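Local coordinates for transcription regulator AmtR (Mycobacterium smegmatis, PDB 5E57), which probably acts as a TetR-family transcription factor that binds regulatory DNA and takes part in the control of nitrogen and urea metabolism, at residues A[24-29]-A[51-56]; A[17-22]-A[99-104]; A[63-68]-A[121-126]; A[91-96]-A[154-159]; A[83-88]-A[129-134]. All blocks are in the same frame, centred on the assembly; numbering follows the deposited sequence.

Interaction 1: A[24-29]-A[51-56]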
# COMPACT_ATOMS: atom_id res chain seq x y z
N HIS A 24 7.80 4.54 -16.54
CA HIS A 24 8.86 3.72 -17.15
C HIS A 24 9.81 3.08 -16.10
O HIS A 24 10.16 1.94 -16.20
CB HIS A 24 9.61 4.55 -18.22
CG HIS A 24 8.74 4.90 -19.41
ND1 HIS A 24 7.69 5.80 -19.35
CD2 HIS A 24 8.74 4.42 -20.69
CE1 HIS A 24 7.08 5.86 -20.52
NE2 HIS A 24 7.70 5.04 -21.35
N GLY A 25 10.24 3.82 -15.08
CA GLY A 25 11.04 3.21 -14.06
C GLY A 25 12.08 4.22 -13.61
O GLY A 25 12.39 5.15 -14.34
N TYR A 26 12.66 4.02 -12.45
CA TYR A 26 13.70 4.97 -12.00
C TYR A 26 15.07 4.65 -12.58
O TYR A 26 15.62 5.46 -13.29
CB TYR A 26 13.76 4.99 -10.46
CG TYR A 26 14.76 5.98 -9.99
CD1 TYR A 26 14.55 7.31 -10.18
CD2 TYR A 26 15.95 5.58 -9.34
CE1 TYR A 26 15.46 8.26 -9.72
CE2 TYR A 26 16.86 6.51 -8.89
CZ TYR A 26 16.63 7.86 -9.10
OH TYR A 26 17.55 8.81 -8.72
N GLY A 27 15.61 3.48 -12.26
CA GLY A 27 16.89 2.97 -12.81
C GLY A 27 16.99 3.03 -14.33
O GLY A 27 17.98 3.43 -14.87
N SER A 28 15.90 2.67 -15.00
CA SER A 28 15.72 2.74 -16.43
C SER A 28 15.70 4.07 -17.07
O SER A 28 15.78 4.09 -18.29
CB SER A 28 14.28 2.32 -16.76
OG SER A 28 14.22 1.02 -16.49
N THR A 29 15.40 5.14 -16.34
CA THR A 29 15.25 6.49 -16.96
C THR A 29 16.57 7.28 -16.78
O THR A 29 16.98 7.54 -15.68
CB THR A 29 14.09 7.27 -16.34
OG1 THR A 29 12.83 6.59 -16.57
CG2 THR A 29 14.01 8.67 -16.92
N THR A 51 22.20 15.57 -10.10
CA THR A 51 22.06 14.13 -10.28
C THR A 51 20.62 13.73 -10.33
O THR A 51 19.71 14.50 -9.92
CB THR A 51 22.69 13.33 -9.13
OG1 THR A 51 21.92 13.54 -7.92
CG2 THR A 51 24.10 13.77 -8.95
N LYS A 52 20.43 12.52 -10.84
CA LYS A 52 19.11 11.95 -10.95
C LYS A 52 18.55 11.80 -9.54
O LYS A 52 17.36 12.09 -9.31
CB LYS A 52 19.14 10.61 -11.71
CG LYS A 52 17.76 10.06 -12.00
CD LYS A 52 17.75 8.90 -13.01
CE LYS A 52 18.65 7.76 -12.68
NZ LYS A 52 18.36 6.59 -13.58
N ASP A 53 19.41 11.37 -8.60
CA ASP A 53 19.02 11.19 -7.22
C ASP A 53 18.46 12.48 -6.62
O ASP A 53 17.51 12.43 -5.82
CB ASP A 53 20.22 10.68 -6.39
CG ASP A 53 20.44 9.19 -6.49
OD1 ASP A 53 19.65 8.39 -7.09
OD2 ASP A 53 21.43 8.76 -5.88
N ASP A 54 19.06 13.63 -6.97
CA ASP A 54 18.58 14.91 -6.50
C ASP A 54 17.18 15.13 -7.00
O ASP A 54 16.36 15.81 -6.33
CB ASP A 54 19.43 16.07 -7.01
CG ASP A 54 20.83 16.12 -6.34
OD1 ASP A 54 20.99 15.66 -5.20
OD2 ASP A 54 21.75 16.62 -6.99
N ILE A 55 16.87 14.62 -8.20
CA ILE A 55 15.50 14.84 -8.77
C ILE A 55 14.47 14.03 -7.94
O ILE A 55 13.43 14.54 -7.53
CB ILE A 55 15.44 14.39 -10.26
CG1 ILE A 55 16.40 15.27 -11.11
CG2 ILE A 55 14.03 14.47 -10.78
CD1 ILE A 55 16.63 14.77 -12.53
N LEU A 56 14.81 12.78 -7.70
CA LEU A 56 14.00 11.87 -6.90
C LEU A 56 13.83 12.39 -5.50
O LEU A 56 12.73 12.31 -4.94
CB LEU A 56 14.63 10.45 -6.87
CG LEU A 56 13.91 9.33 -6.10
CD1 LEU A 56 12.53 9.08 -6.69
CD2 LEU A 56 14.69 8.03 -6.10
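Tyr-26 lies between Lys-52 and Leu-56, with a different kind of interaction on each face of its ring and a third at its hydroxyl. On the polar side, Tyr-26 OH donates to Asp-53 OD1 at 2.7 Å, using the anti lone pair of that oxygen. Asp-53 OD1 lies at the ring edge, near its plane, and ring and carboxylate are within 11° of coplanar. Lys-52 NZ donates to two main-chain carbonyls, Thr-29 O at 2.7 Å and Tyr-26 O at 3.0 Å. It stands above the carbonyl plane of the first and is tilted from that of the second. Tyr-26 O also accepts from Thr-29 N, closing a type I turn over residues 26-29, and its two donors arrive from opposite faces of its plane.

The ring faces carry the remaining interactions. Leu-56 CD2 makes a CH-pi contact, 3.8 Å from the Tyr-26 ring centroid. Over the opposite face the Lys-52 chain runs past the tyrosine in the reverse direction, and a bend at chi3 (54°) swings CE over the rim. Its ammonium, NZ, then sits 4.8 Å from the Tyr-26 centroid and 5° off the normal, a cation-pi geometry.

At the start of helix 52-61, Thr-51 and Asp-54 form a capping box: Asp-54 N donates to Thr-51 OG1 at 3.0 Å, while the return bond is weak. The contact ties the turn before helix 31-38, in the three-helix DNA-binding domain usual in TetR regulators, to the helix that follows the predicted helix-turn-helix and, as in relatives, leads to the regulatory domain.

Interaction 2: A[17-22]-A[99-104]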
# COMPACT_ATOMS: atom_id res chain seq x y z
N ALA A 17 10.29 14.06 -15.09
CA ALA A 17 10.87 12.94 -14.36
C ALA A 17 9.79 12.14 -13.61
O ALA A 17 9.90 10.89 -13.50
CB ALA A 17 11.92 13.44 -13.37
N ALA A 18 8.80 12.83 -13.05
CA ALA A 18 7.75 12.08 -12.26
C ALA A 18 7.02 11.14 -13.22
O ALA A 18 6.67 10.02 -12.92
CB ALA A 18 6.77 13.05 -11.59
N GLU A 19 6.82 11.61 -14.42
CA GLU A 19 6.16 10.78 -15.42
C GLU A 19 6.98 9.52 -15.74
O GLU A 19 6.46 8.40 -15.73
CB GLU A 19 5.89 11.57 -16.69
CG GLU A 19 5.40 10.64 -17.81
CD GLU A 19 4.79 11.38 -18.99
OE1 GLU A 19 4.86 12.61 -19.04
OE2 GLU A 19 4.27 10.69 -19.88
N LEU A 20 8.25 9.70 -16.07
CA LEU A 20 9.09 8.63 -16.53
C LEU A 20 9.38 7.73 -15.38
O LEU A 20 9.42 6.50 -15.54
CB LEU A 20 10.39 9.17 -17.14
CG LEU A 20 10.17 10.02 -18.38
CD1 LEU A 20 11.28 11.01 -18.56
CD2 LEU A 20 10.01 9.12 -19.61
N PHE A 21 9.59 8.30 -14.19
CA PHE A 21 9.91 7.38 -13.09
C PHE A 21 8.73 6.52 -12.75
O PHE A 21 8.89 5.35 -12.38
CB PHE A 21 10.33 8.10 -11.81
CG PHE A 21 11.62 8.92 -11.93
CD1 PHE A 21 12.51 8.69 -12.91
CD2 PHE A 21 11.93 9.85 -10.97
CE1 PHE A 21 13.69 9.43 -13.00
CE2 PHE A 21 13.08 10.61 -11.06
CZ PHE A 21 13.97 10.40 -12.09
N THR A 22 7.51 7.09 -12.81
CA THR A 22 6.34 6.30 -12.39
C THR A 22 5.79 5.42 -13.50
O THR A 22 5.11 4.46 -13.22
CB THR A 22 5.20 7.17 -11.92
OG1 THR A 22 4.96 8.17 -12.91
CG2 THR A 22 5.58 7.81 -10.60
N GLY A 99 -1.93 14.27 -6.99
CA GLY A 99 -0.79 14.33 -7.87
C GLY A 99 -1.16 14.15 -9.35
O GLY A 99 -2.01 13.34 -9.69
N ARG A 100 -0.54 14.88 -10.25
CA ARG A 100 -0.62 14.46 -11.64
C ARG A 100 -0.08 13.00 -11.85
O ARG A 100 -0.61 12.24 -12.63
CB ARG A 100 0.15 15.45 -12.49
CG ARG A 100 0.26 15.03 -13.94
CD ARG A 100 -1.06 15.15 -14.67
NE ARG A 100 -0.96 14.62 -16.03
CZ ARG A 100 -1.11 13.34 -16.36
NH1 ARG A 100 -1.34 12.42 -15.42
NH2 ARG A 100 -1.01 12.97 -17.64
N TRP A 101 0.95 12.62 -11.09
CA TRP A 101 1.62 11.34 -11.22
C TRP A 101 1.66 10.64 -9.86
O TRP A 101 1.64 11.25 -8.82
CB TRP A 101 3.06 11.52 -11.76
CG TRP A 101 3.10 12.30 -13.05
CD1 TRP A 101 3.53 13.56 -13.22
CD2 TRP A 101 2.64 11.85 -14.31
NE1 TRP A 101 3.45 13.91 -14.52
CE2 TRP A 101 2.87 12.89 -15.22
CE3 TRP A 101 2.08 10.65 -14.77
CZ2 TRP A 101 2.53 12.80 -16.59
CZ3 TRP A 101 1.76 10.54 -16.13
CH2 TRP A 101 1.96 11.63 -17.03
N ASN A 102 1.67 9.32 -9.87
CA ASN A 102 1.53 8.58 -8.63
C ASN A 102 2.87 8.40 -7.91
O ASN A 102 3.38 7.30 -7.78
CB ASN A 102 0.84 7.21 -8.93
CG ASN A 102 0.47 6.44 -7.67
OD1 ASN A 102 0.25 7.03 -6.62
ND2 ASN A 102 0.34 5.12 -7.80
N LEU A 103 3.42 9.50 -7.38
CA LEU A 103 4.83 9.49 -6.83
C LEU A 103 4.99 8.57 -5.65
O LEU A 103 6.02 8.02 -5.43
CB LEU A 103 5.27 10.88 -6.43
CG LEU A 103 5.30 11.89 -7.59
CD1 LEU A 103 5.35 13.33 -7.05
CD2 LEU A 103 6.42 11.55 -8.58
N GLY A 104 3.93 8.32 -4.89
CA GLY A 104 4.07 7.44 -3.75
C GLY A 104 4.39 6.04 -4.15
O GLY A 104 4.81 5.21 -3.32
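Trp-101, carried by a loop, lays one indole face against one flank of helix 9-23, with an acidic side chain, Glu-19, as its main cover. The evidence is a CH-pi contact: Glu-19 CB stands 3.7 Å from the centroid of the six-membered ring, 19° off its normal. With CG anti to the backbone N (chi1 171°) and an extended chain beyond it, the glutamate continues across the benzo end, bringing OE1 to 3.4 Å from Trp-101 CZ2. The carboxylate is inclined 24° to the ring. Over the other face of the indole lies Arg-100 CG, so the ring is sandwiched between two aliphatic portions of charged residues.

The five-membered end meets Ala-18, whose CB is 3.7 Å from Trp-101 CD1. The same methyl is pressed by Leu-103 CD2 at 3.4 Å, closer than usual for two carbons. Thr-22 contributes its methyl, CG2 lying 3.6 Å from Asn-102 O, whereas its hydroxyl turns back to donate to Ala-18 O at 2.5 Å. No hydrogen bond joins the two segments; the indole NE1 is hydrogen-bonded to Asp-15 OD1, one turn earlier on helix 9-23.

Asn-102 is the centre of an inverse gamma turn and donates through ND2 to Ile-160 O of helix 151-165. Its loop, leaving helix 82-98, therefore bridges helix 9-23 to helix 151-165, while Ala-18 and Phe-21 also pack on Leu-59 of helix 52-61.

Interaction 3: A[63-68]-A[121-126]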
# COMPACT_ATOMS: atom_id res chain seq x y z
N THR A 63 5.99 14.92 -1.51
CA THR A 63 4.87 14.08 -1.12
C THR A 63 4.71 14.00 0.41
O THR A 63 3.72 13.48 0.89
CB THR A 63 4.99 12.63 -1.64
OG1 THR A 63 6.08 11.91 -1.00
CG2 THR A 63 5.18 12.65 -3.17
N VAL A 64 5.68 14.50 1.18
CA VAL A 64 5.54 14.40 2.62
C VAL A 64 5.69 15.69 3.39
O VAL A 64 5.26 15.73 4.53
CB VAL A 64 6.52 13.37 3.29
CG1 VAL A 64 6.40 12.02 2.66
CG2 VAL A 64 7.95 13.85 3.22
N ASP A 65 6.31 16.70 2.83
CA ASP A 65 6.62 17.94 3.59
C ASP A 65 5.38 18.64 4.10
O ASP A 65 5.34 19.01 5.20
CB ASP A 65 7.40 18.98 2.73
CG ASP A 65 8.84 18.58 2.50
OD1 ASP A 65 9.37 17.72 3.22
OD2 ASP A 65 9.44 19.12 1.59
N GLU A 66 4.39 18.86 3.27
CA GLU A 66 3.20 19.54 3.74
C GLU A 66 2.34 18.71 4.67
O GLU A 66 1.86 19.22 5.63
CB GLU A 66 2.41 20.08 2.56
CG GLU A 66 3.16 21.19 1.86
CD GLU A 66 2.42 21.73 0.64
OE1 GLU A 66 1.53 21.06 0.07
OE2 GLU A 66 2.76 22.82 0.25
N PRO A 67 2.16 17.41 4.40
CA PRO A 67 1.45 16.62 5.42
C PRO A 67 2.18 16.62 6.77
O PRO A 67 1.55 16.60 7.83
CB PRO A 67 1.43 15.22 4.81
CG PRO A 67 1.43 15.44 3.35
CD PRO A 67 2.24 16.68 3.12
N LEU A 68 3.50 16.67 6.73
CA LEU A 68 4.26 16.67 7.95
C LEU A 68 4.16 18.01 8.68
O LEU A 68 4.13 18.02 9.91
CB LEU A 68 5.68 16.24 7.69
CG LEU A 68 6.57 15.86 8.85
CD1 LEU A 68 5.92 14.87 9.81
CD2 LEU A 68 7.84 15.24 8.26
N ARG A 121 13.76 8.97 4.22
CA ARG A 121 13.26 7.88 5.10
C ARG A 121 12.89 8.36 6.46
O ARG A 121 11.80 7.98 6.98
CB ARG A 121 14.23 6.72 5.26
CG ARG A 121 13.91 5.54 4.39
CD ARG A 121 14.81 4.33 4.69
NE ARG A 121 15.99 4.52 3.88
CZ ARG A 121 17.22 4.76 4.30
NH1 ARG A 121 17.56 4.74 5.58
NH2 ARG A 121 18.13 4.98 3.38
N ARG A 122 13.77 9.17 7.07
CA ARG A 122 13.54 9.71 8.44
C ARG A 122 12.34 10.65 8.45
O ARG A 122 11.56 10.67 9.37
CB ARG A 122 14.83 10.41 8.96
N ARG A 123 12.17 11.43 7.41
CA ARG A 123 11.04 12.29 7.36
C ARG A 123 9.71 11.54 7.28
O ARG A 123 8.74 11.90 7.92
CB ARG A 123 11.09 13.16 6.14
CG ARG A 123 12.36 13.93 5.94
CD ARG A 123 12.51 15.05 6.92
NE ARG A 123 11.44 16.04 6.87
CZ ARG A 123 11.04 16.69 5.79
NH1 ARG A 123 11.55 16.44 4.57
NH2 ARG A 123 10.06 17.60 5.93
N ARG A 124 9.62 10.57 6.38
CA ARG A 124 8.44 9.82 6.22
C ARG A 124 8.20 9.04 7.50
O ARG A 124 7.05 8.93 7.94
CB ARG A 124 8.58 8.89 5.00
CG ARG A 124 7.42 7.96 4.85
CD ARG A 124 7.28 7.32 3.43
NE ARG A 124 6.30 6.23 3.57
CZ ARG A 124 6.62 5.04 4.07
NH1 ARG A 124 7.89 4.80 4.38
NH2 ARG A 124 5.73 4.08 4.25
N ALA A 125 9.26 8.48 8.11
CA ALA A 125 9.07 7.81 9.40
C ALA A 125 8.51 8.75 10.52
O ALA A 125 7.72 8.33 11.33
CB ALA A 125 10.36 7.07 9.84
N GLU A 126 8.87 10.02 10.52
CA GLU A 126 8.27 11.04 11.42
C GLU A 126 6.79 11.29 11.12
O GLU A 126 5.95 11.54 12.03
CB GLU A 126 8.95 12.41 11.23
CG GLU A 126 10.05 12.75 12.18
CD GLU A 126 10.80 14.04 11.78
OE1 GLU A 126 10.17 15.08 11.46
OE2 GLU A 126 12.04 14.00 11.78
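Asp-65 and Arg-123 reach towards each other from two helices of the all-helical TetR-type regulatory region, helix 65-75 and helix 118-142. Their side chains are inclined rather than stacked: the carboxylate and guanidinium planes lie 36° apart. Arg-123 approaches end-on with both terminal nitrogens, and both converge on the same oxygen, Asp-65 OD1. The arginine chain is bent at chi2 (-72°), which places CD, and again at chi3, which places NE.

The rest of the contact is van der Waals packing, in which Leu-68 meets mostly backbone and polar atoms. Leu-68 slants past Arg-123; its CD2 lies 3.5 Å from Arg-123 O and 3.9 Å from the NE of the same arginine. The other branch, CD1, faces the next turn of the helix, 3.9 Å from Glu-126 C. Val-64, at the N-cap position, points towards the partner helix, and its CG2 is 4.3 Å from Arg-123 CB.

Arg-124 has its polar end engaged with Glu-157 of helix 151-165 and with Asp-165 of the second subunit. In the Asp-65 bridge, NH1 of Arg-123 meets OD1 at 2.9 Å nearly along the C-O axis, whereas NH2 of Arg-123 meets that OD1 at 2.8 Å from above the carboxylate plane.

Interaction 4: A[91-96]-A[154-159]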
# COMPACT_ATOMS: atom_id res chain seq x y z
N TYR A 91 -6.40 15.48 4.55
CA TYR A 91 -5.46 16.34 3.90
C TYR A 91 -4.46 15.54 3.19
O TYR A 91 -4.10 15.83 2.03
CB TYR A 91 -4.77 17.26 4.92
CG TYR A 91 -3.74 18.19 4.33
CD1 TYR A 91 -4.13 19.41 3.75
CD2 TYR A 91 -2.40 17.87 4.33
CE1 TYR A 91 -3.20 20.28 3.21
CE2 TYR A 91 -1.44 18.78 3.83
CZ TYR A 91 -1.83 19.99 3.26
OH TYR A 91 -0.93 20.90 2.74
N ASP A 92 -3.96 14.54 3.87
CA ASP A 92 -2.83 13.78 3.29
C ASP A 92 -3.34 12.90 2.13
O ASP A 92 -2.75 12.88 1.04
CB ASP A 92 -2.19 12.92 4.39
CG ASP A 92 -0.80 12.45 4.07
OD1 ASP A 92 -0.29 12.71 2.94
OD2 ASP A 92 -0.25 11.74 4.97
N ALA A 93 -4.40 12.12 2.38
CA ALA A 93 -4.95 11.26 1.31
C ALA A 93 -5.32 12.13 0.09
O ALA A 93 -5.03 11.75 -1.10
CB ALA A 93 -6.15 10.53 1.85
N SER A 94 -5.92 13.28 0.34
CA SER A 94 -6.18 14.21 -0.79
C SER A 94 -4.95 14.59 -1.58
O SER A 94 -4.94 14.54 -2.85
CB SER A 94 -6.85 15.47 -0.33
OG SER A 94 -8.02 15.16 0.42
N GLN A 95 -3.88 14.98 -0.89
CA GLN A 95 -2.64 15.34 -1.61
C GLN A 95 -2.02 14.18 -2.44
O GLN A 95 -1.55 14.38 -3.57
CB GLN A 95 -1.59 15.87 -0.63
CG GLN A 95 -1.84 17.34 -0.29
CD GLN A 95 -0.55 18.11 -0.02
OE1 GLN A 95 -0.54 19.35 0.05
NE2 GLN A 95 0.55 17.36 0.14
N LEU A 96 -2.03 12.97 -1.87
CA LEU A 96 -1.60 11.78 -2.62
C LEU A 96 -2.53 11.48 -3.79
O LEU A 96 -2.08 10.94 -4.80
CB LEU A 96 -1.50 10.55 -1.73
CG LEU A 96 -0.45 10.56 -0.61
CD1 LEU A 96 -0.49 9.29 0.23
CD2 LEU A 96 0.94 10.78 -1.15
N ARG A 154 -1.37 3.42 7.15
CA ARG A 154 -1.40 2.46 6.04
C ARG A 154 -2.61 2.68 5.12
O ARG A 154 -2.47 2.59 3.92
CB ARG A 154 -1.41 1.06 6.58
CG ARG A 154 -0.21 0.70 7.44
CD ARG A 154 1.07 0.81 6.66
NE ARG A 154 2.26 0.73 7.50
CZ ARG A 154 3.50 1.03 7.09
NH1 ARG A 154 3.74 1.45 5.88
NH2 ARG A 154 4.50 0.95 7.93
N LEU A 155 -3.77 3.03 5.68
CA LEU A 155 -4.97 3.39 4.90
C LEU A 155 -4.77 4.60 4.05
O LEU A 155 -5.14 4.61 2.87
CB LEU A 155 -6.21 3.59 5.78
CG LEU A 155 -6.76 2.26 6.24
CD1 LEU A 155 -7.63 2.42 7.47
CD2 LEU A 155 -7.54 1.63 5.11
N VAL A 156 -4.04 5.58 4.56
CA VAL A 156 -3.75 6.76 3.73
C VAL A 156 -2.84 6.45 2.56
O VAL A 156 -3.10 6.91 1.39
CB VAL A 156 -3.09 7.87 4.57
CG1 VAL A 156 -2.50 8.97 3.71
CG2 VAL A 156 -4.06 8.40 5.59
N GLU A 157 -1.80 5.67 2.84
CA GLU A 157 -0.86 5.26 1.81
C GLU A 157 -1.51 4.30 0.81
O GLU A 157 -1.06 4.21 -0.33
CB GLU A 157 0.47 4.69 2.43
CG GLU A 157 1.28 5.86 3.06
CD GLU A 157 2.78 5.65 3.07
OE1 GLU A 157 3.18 4.47 3.01
OE2 GLU A 157 3.55 6.67 3.19
N SER A 158 -2.59 3.64 1.19
CA SER A 158 -3.27 2.77 0.24
C SER A 158 -3.80 3.50 -0.97
O SER A 158 -4.06 2.90 -2.03
CB SER A 158 -4.37 1.94 0.90
OG SER A 158 -5.55 2.65 1.00
N VAL A 159 -3.94 4.80 -0.90
CA VAL A 159 -4.45 5.51 -2.12
C VAL A 159 -3.47 5.37 -3.32
O VAL A 159 -3.89 5.44 -4.49
CB VAL A 159 -4.89 6.97 -1.83
CG1 VAL A 159 -5.77 7.03 -0.60
CG2 VAL A 159 -3.72 7.92 -1.68
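Leu-96 and Val-159 make the tight end of this contact, with Leu-96 CB only 3.4 Å from Val-159 CG2, shorter than a normal carbon-carbon contact. The two side chains cross at about a right angle. Val-159 CG2 occupies the crowded position between its backbone N and carbonyl carbon, consistent with close packing here. Leu-96 CD1 also reaches Val-156, 3.7 Å from its O and 4.0 Å from its CG1.

Packing is looser around Ala-93. Its CB lies 4.4 Å from Val-156 CG1 and 4.3 Å from Val-159 CG1, although Ala-93 and Val-156 are the residues whose CA atoms come nearest, at 5.2 Å. Towards the polar margin, Val-156 CG1 lies against the carboxylate of Asp-92, 3.8 Å from OD2. The same OD2 is hydrogen-bonded to Tyr-131 OH, and an acetate ion, probably from the crystallisation liquor, is bound beside Asp-92. This margin is nevertheless buried; solvent reaches the contact mainly at the partly exposed Leu-96.

The helix segments run nearly parallel, 18° between their axes and 8.7 Å apart. Helix 173-183 adds Pro-174 against Ala-93 and Ile-177 against Val-159, while helix 65-75 sets Pro-67 on Asp-92. Helix 151-165 also belongs to the dimer interface: Leu-155 packs on Leu-155 of the second subunit, and Arg-154 forms a salt bridge with Asp-165 of that subunit.

Interaction 5: A[83-88]-A[129-134]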
# COMPACT_ATOMS: atom_id res chain seq x y z
N PRO A 83 -10.84 14.27 15.82
CA PRO A 83 -10.95 15.24 14.75
C PRO A 83 -9.60 15.61 14.20
O PRO A 83 -9.52 16.12 13.06
CB PRO A 83 -11.58 16.46 15.42
CG PRO A 83 -12.45 15.87 16.51
CD PRO A 83 -11.66 14.64 16.99
N ARG A 84 -8.54 15.38 14.97
CA ARG A 84 -7.23 15.88 14.53
C ARG A 84 -6.62 14.90 13.50
O ARG A 84 -6.16 15.30 12.40
CB ARG A 84 -6.32 16.15 15.72
CG ARG A 84 -6.71 17.46 16.43
CD ARG A 84 -5.67 17.82 17.47
NE ARG A 84 -5.75 16.93 18.58
CZ ARG A 84 -4.74 16.44 19.31
NH1 ARG A 84 -3.48 16.64 19.01
NH2 ARG A 84 -5.04 15.66 20.32
N LEU A 85 -6.68 13.64 13.86
CA LEU A 85 -6.31 12.57 13.01
C LEU A 85 -7.16 12.57 11.75
O LEU A 85 -6.61 12.58 10.66
CB LEU A 85 -6.50 11.28 13.73
CG LEU A 85 -6.21 10.02 12.91
CD1 LEU A 85 -4.78 10.05 12.44
CD2 LEU A 85 -6.45 8.78 13.77
N HIS A 86 -8.46 12.66 11.91
CA HIS A 86 -9.32 12.82 10.75
C HIS A 86 -8.87 13.88 9.79
O HIS A 86 -8.82 13.61 8.59
CB HIS A 86 -10.78 13.02 11.11
CG HIS A 86 -11.71 12.74 9.97
ND1 HIS A 86 -12.22 13.73 9.17
CD2 HIS A 86 -12.15 11.58 9.45
CE1 HIS A 86 -12.96 13.19 8.21
NE2 HIS A 86 -12.95 11.89 8.38
N ALA A 87 -8.52 15.06 10.28
CA ALA A 87 -8.19 16.15 9.44
C ALA A 87 -6.85 15.80 8.73
O ALA A 87 -6.69 16.11 7.55
CB ALA A 87 -8.01 17.43 10.22
N LEU A 88 -5.90 15.19 9.44
CA LEU A 88 -4.65 14.84 8.79
C LEU A 88 -4.91 13.84 7.63
O LEU A 88 -4.33 13.98 6.57
CB LEU A 88 -3.68 14.23 9.81
CG LEU A 88 -2.34 13.69 9.29
CD1 LEU A 88 -1.55 14.73 8.54
CD2 LEU A 88 -1.54 13.15 10.48
N SER A 129 5.18 8.35 12.54
CA SER A 129 5.19 8.41 13.99
C SER A 129 4.13 9.41 14.46
O SER A 129 3.48 9.19 15.52
CB SER A 129 6.61 8.77 14.48
OG SER A 129 6.58 9.08 15.86
N ALA A 130 3.91 10.49 13.69
CA ALA A 130 2.90 11.41 14.08
C ALA A 130 1.54 10.77 14.01
O ALA A 130 0.71 10.97 14.87
CB ALA A 130 2.94 12.66 13.23
N TYR A 131 1.28 10.04 12.95
CA TYR A 131 0.02 9.34 12.83
C TYR A 131 -0.20 8.41 13.97
O TYR A 131 -1.29 8.33 14.52
CB TYR A 131 -0.04 8.52 11.51
CG TYR A 131 -0.57 9.25 10.28
CD1 TYR A 131 -1.92 9.27 10.01
CD2 TYR A 131 0.28 9.80 9.33
CE1 TYR A 131 -2.42 9.87 8.87
CE2 TYR A 131 -0.21 10.40 8.19
CZ TYR A 131 -1.57 10.44 7.97
OH TYR A 131 -2.06 11.07 6.80
N ARG A 132 0.84 7.64 14.31
CA ARG A 132 0.66 6.63 15.33
C ARG A 132 0.33 7.27 16.71
O ARG A 132 -0.49 6.69 17.49
CB ARG A 132 1.94 5.76 15.41
CG ARG A 132 1.83 4.63 16.40
CD ARG A 132 3.15 4.01 16.77
NE ARG A 132 3.80 3.51 15.55
CZ ARG A 132 3.53 2.34 14.94
NH1 ARG A 132 2.63 1.48 15.42
NH2 ARG A 132 4.21 2.03 13.84
N SER A 133 0.97 8.40 17.02
CA SER A 133 0.66 9.16 18.22
C SER A 133 -0.76 9.61 18.23
O SER A 133 -1.42 9.39 19.20
CB SER A 133 1.53 10.41 18.41
OG SER A 133 2.89 10.04 18.46
N LEU A 134 -1.23 10.29 17.16
CA LEU A 134 -2.63 10.70 17.12
C LEU A 134 -3.54 9.50 17.23
O LEU A 134 -4.49 9.51 18.02
CB LEU A 134 -2.98 11.45 15.84
CG LEU A 134 -2.29 12.77 15.73
CD1 LEU A 134 -2.41 13.26 14.31
CD2 LEU A 134 -2.91 13.76 16.73
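Leu-88 overlaps the ring of Tyr-131, its CD2 standing 3.6 Å from the ring centroid and 7° off the normal. This places the methyl over the centre of the face, a CH-pi contact. Leu-88 CG, 3.6 Å from Tyr-131 CZ, extends the overlap to the hydroxyl end. Leu-85 crosses the tyrosine at about a right angle, bringing CD1 to 3.8 Å from Tyr-131 CD1.

Leu-134 fills the other part of the contact with both branches. Its CD1 meets Leu-88 CD2 at 3.9 Å, while CD2 lies over one face of the Arg-84 guanidinium, 3.7 Å from NH1. Arg-84 is bent at chi3 (-72°), and its head group donates to the backbone carbonyls of Leu-74 and Pro-80. Leu-85 and Leu-134 slide past each other in opposite directions, with CB of Leu-85 4.1 Å from CB of Leu-134.

The two helix segments run in roughly opposite senses, at 148°, with their axes 10.0 Å apart. Ala-71 and Leu-74 of helix 65-75 also touch Leu-88, and the polar end of Tyr-131 is held by Asp-92. The contact lies in the buried core of the all-helical C-terminal domain, the region that binds ligand in TetR-type regulators.

In the fold
Interactions 1 and 2 share the DNA-binding end: their centres are 11 Å apart, and Tyr-26 CE1 packs on Phe-21 CZ at 3.5 Å. Interaction 2 leads on to the regulatory region, since Leu-103 touches Thr-63 of interaction 3. There interactions 3, 4 and 5 touch one another, with centres 12 to 13 Å apart. Two polar links join them: Arg-124 NE to Glu-157 OE2 at 2.8 Å, a salt bridge, and Tyr-131 OH to Asp-92 OD2 at 2.7 Å, a probable hydrogen bond. Acetate, probably from the crystallisation liquor, lies about 3 Å from the side chain of Asp-92, about 4 Å from that of Val-64 and about 5 Å from that of Tyr-131, and may mark a pocket.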